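DNA polymerase III, beta subunit (Thermotoga maritima, PDB 1VPK) probably encircles DNA as a head-to-tail homodimeric ring, tethering DNA polymerases and other proteins to it and so conferring processivity. Local coordinates at residues I28-L33 / V213-D218. Sequence-based numbering, arbitrary orientation.
Sequences IASKAL and VQNVLD
The CA atoms of I28 and V216, 5.5 Å apart, are the nearest such pair where the C-terminal part of helix 19-29 and the residues that follow it meet helix 207-218. N215 makes the largest single share of the contact. Its CG stands anti to the backbone N (chi1 -173°), and its amide reaches the carbonyls of T27 and I28 near the end of the other helix. ND2 lies 2.7 Å from the carbonyl O of I28 and donates a hydrogen bond to the carbonyl O of T27; it also bonds to OE1 of E212, one turn back on its own helix. The partial negative charge near this end of helix 19-29 would probably favour an N-H here. S30 OG turns to the same T27 carbonyl. K31 lays the aliphatic part of its extended side chain obliquely across N215: its CG is 4.0 Å from N215 CG, and its CD is 4.2 Å from N215 CB. An alanine at N215 would probably leave the T27 carbonyl without this donor and open a gap beneath the K31 methylenes. The apolar part is small: CG2 of I28 meets CG2 of V216 at 4.2 Å, the two side chains crossing at about a right angle. The contact joins the N-terminal and central domains, setting one helix from each side by side on one face of the eight-stranded sheet they share. In this family helices line the DNA-facing inside of the ring and sheets its outside; this pair lies at the seam between two domains. Strand 241-246 underlies both partners, touched by I28 at V241 and by V216 at T243; A29 and A32 rest on V65 of adjacent strand 63-68, while Q214 and L217 pack against helix 143-153.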
loop_
_atom_site.group_PDB
_atom_site.type_symbol
_atom_site.label_atom_id
_atom_site.label_comp_id
_atom_site.label_asym_id
_atom_site.label_seq_id
_atom_site.Cartn_x
_atom_site.Cartn_y
_atom_site.Cartn_z
ATOM N N ILE A 28 3.036 20.702 -8.714
ATOM C CA ILE A 28 4.426 21.088 -8.816
ATOM C C ILE A 28 4.943 21.838 -7.604
ATOM O O ILE A 28 6.074 21.602 -7.161
ATOM C CB ILE A 28 4.678 21.931 -10.075
ATOM C CG1 ILE A 28 4.632 20.999 -11.250
ATOM C CG2 ILE A 28 6.069 22.655 -10.005
ATOM C CD1 ILE A 28 4.541 21.666 -12.606
ATOM N N ALA A 29 4.142 22.767 -7.105
ATOM C CA ALA A 29 4.466 23.542 -5.907
ATOM C C ALA A 29 4.377 22.801 -4.589
ATOM O O ALA A 29 4.993 23.235 -3.607
ATOM C CB ALA A 29 3.579 24.795 -5.851
ATOM N N SER A 30 3.657 21.682 -4.565
ATOM C CA SER A 30 3.223 21.059 -3.337
ATOM C C SER A 30 4.334 20.573 -2.424
ATOM O O SER A 30 4.142 20.587 -1.233
ATOM C CB SER A 30 2.246 19.901 -3.592
ATOM O OG SER A 30 2.881 18.908 -4.323
ATOM N N LYS A 31 5.491 20.176 -2.968
ATOM C CA LYS A 31 6.513 19.604 -2.112
ATOM C C LYS A 31 7.463 20.665 -1.501
ATOM O O LYS A 31 8.428 20.338 -0.803
ATOM C CB LYS A 31 7.258 18.468 -2.819
ATOM C CG LYS A 31 6.369 17.239 -3.070
ATOM C CD LYS A 31 7.198 15.989 -3.145
ATOM C CE LYS A 31 6.401 14.653 -3.130
ATOM N NZ LYS A 31 7.456 13.527 -2.944
ATOM N N ALA A 32 7.171 21.926 -1.742
ATOM C CA ALA A 32 7.855 23.042 -1.100
ATOM C C ALA A 32 7.044 23.533 0.134
ATOM O O ALA A 32 7.494 24.402 0.865
ATOM C CB ALA A 32 8.057 24.144 -2.059
ATOM N N LEU A 33 5.871 22.977 0.383
ATOM C CA LEU A 33 5.075 23.398 1.568
ATOM C C LEU A 33 5.776 22.995 2.871
ATOM O O LEU A 33 6.433 21.944 2.912
ATOM C CB LEU A 33 3.694 22.749 1.535
ATOM C CG LEU A 33 2.724 23.113 0.392
ATOM C CD1 LEU A 33 1.569 22.152 0.337
ATOM C CD2 LEU A 33 2.188 24.473 0.633
ATOM N N VAL A 213 12.823 19.066 -6.253
ATOM C CA VAL A 213 13.492 19.007 -7.567
ATOM C C VAL A 213 12.879 17.876 -8.393
ATOM O O VAL A 213 12.451 18.096 -9.546
ATOM C CB VAL A 213 15.034 18.856 -7.423
ATOM C CG1 VAL A 213 15.693 18.505 -8.740
ATOM C CG2 VAL A 213 15.625 20.166 -6.913
ATOM N N GLN A 214 12.759 16.704 -7.759
ATOM C CA GLN A 214 12.223 15.524 -8.394
ATOM C C GLN A 214 10.767 15.776 -8.819
ATOM O O GLN A 214 10.319 15.349 -9.893
ATOM C CB GLN A 214 12.211 14.365 -7.420
ATOM C CG GLN A 214 13.428 13.540 -7.327
ATOM C CD GLN A 214 13.083 12.190 -6.701
ATOM O OE1 GLN A 214 12.593 12.130 -5.559
ATOM N NE2 GLN A 214 13.286 11.120 -7.455
ATOM N N ASN A 215 10.019 16.440 -7.950
ATOM C CA ASN A 215 8.611 16.742 -8.201
ATOM C C ASN A 215 8.471 17.621 -9.447
ATOM O O ASN A 215 7.608 17.407 -10.312
ATOM C CB ASN A 215 8.036 17.465 -6.976
ATOM C CG ASN A 215 6.565 17.665 -7.065
ATOM O OD1 ASN A 215 5.821 16.730 -7.350
ATOM N ND2 ASN A 215 6.120 18.882 -6.797
ATOM N N VAL A 216 9.338 18.618 -9.523
ATOM C CA VAL A 216 9.391 19.520 -10.681
ATOM C C VAL A 216 9.657 18.735 -11.998
ATOM O O VAL A 216 8.873 18.814 -12.980
ATOM C CB VAL A 216 10.483 20.618 -10.470
ATOM C CG1 VAL A 216 10.722 21.399 -11.741
ATOM C CG2 VAL A 216 10.032 21.565 -9.413
ATOM N N LEU A 217 10.695 17.926 -11.955
ATOM C CA LEU A 217 11.144 17.147 -13.119
ATOM C C LEU A 217 10.096 16.136 -13.554
ATOM O O LEU A 217 9.882 15.938 -14.760
ATOM C CB LEU A 217 12.462 16.445 -12.808
ATOM C CG LEU A 217 13.654 17.322 -12.449
ATOM C CD1 LEU A 217 14.819 16.497 -11.972
ATOM C CD2 LEU A 217 14.094 18.227 -13.607
ATOM N N ASP A 218 9.447 15.484 -12.586
ATOM C CA ASP A 218 8.400 14.524 -12.895
ATOM C C ASP A 218 7.175 15.207 -13.443
ATOM O O ASP A 218 6.365 14.527 -14.048
ATOM C CB ASP A 218 8.025 13.626 -11.691
ATOM C CG ASP A 218 9.192 12.681 -11.247
ATOM O OD1 ASP A 218 10.096 12.356 -12.068
ATOM O OD2 ASP A 218 9.205 12.268 -10.055
#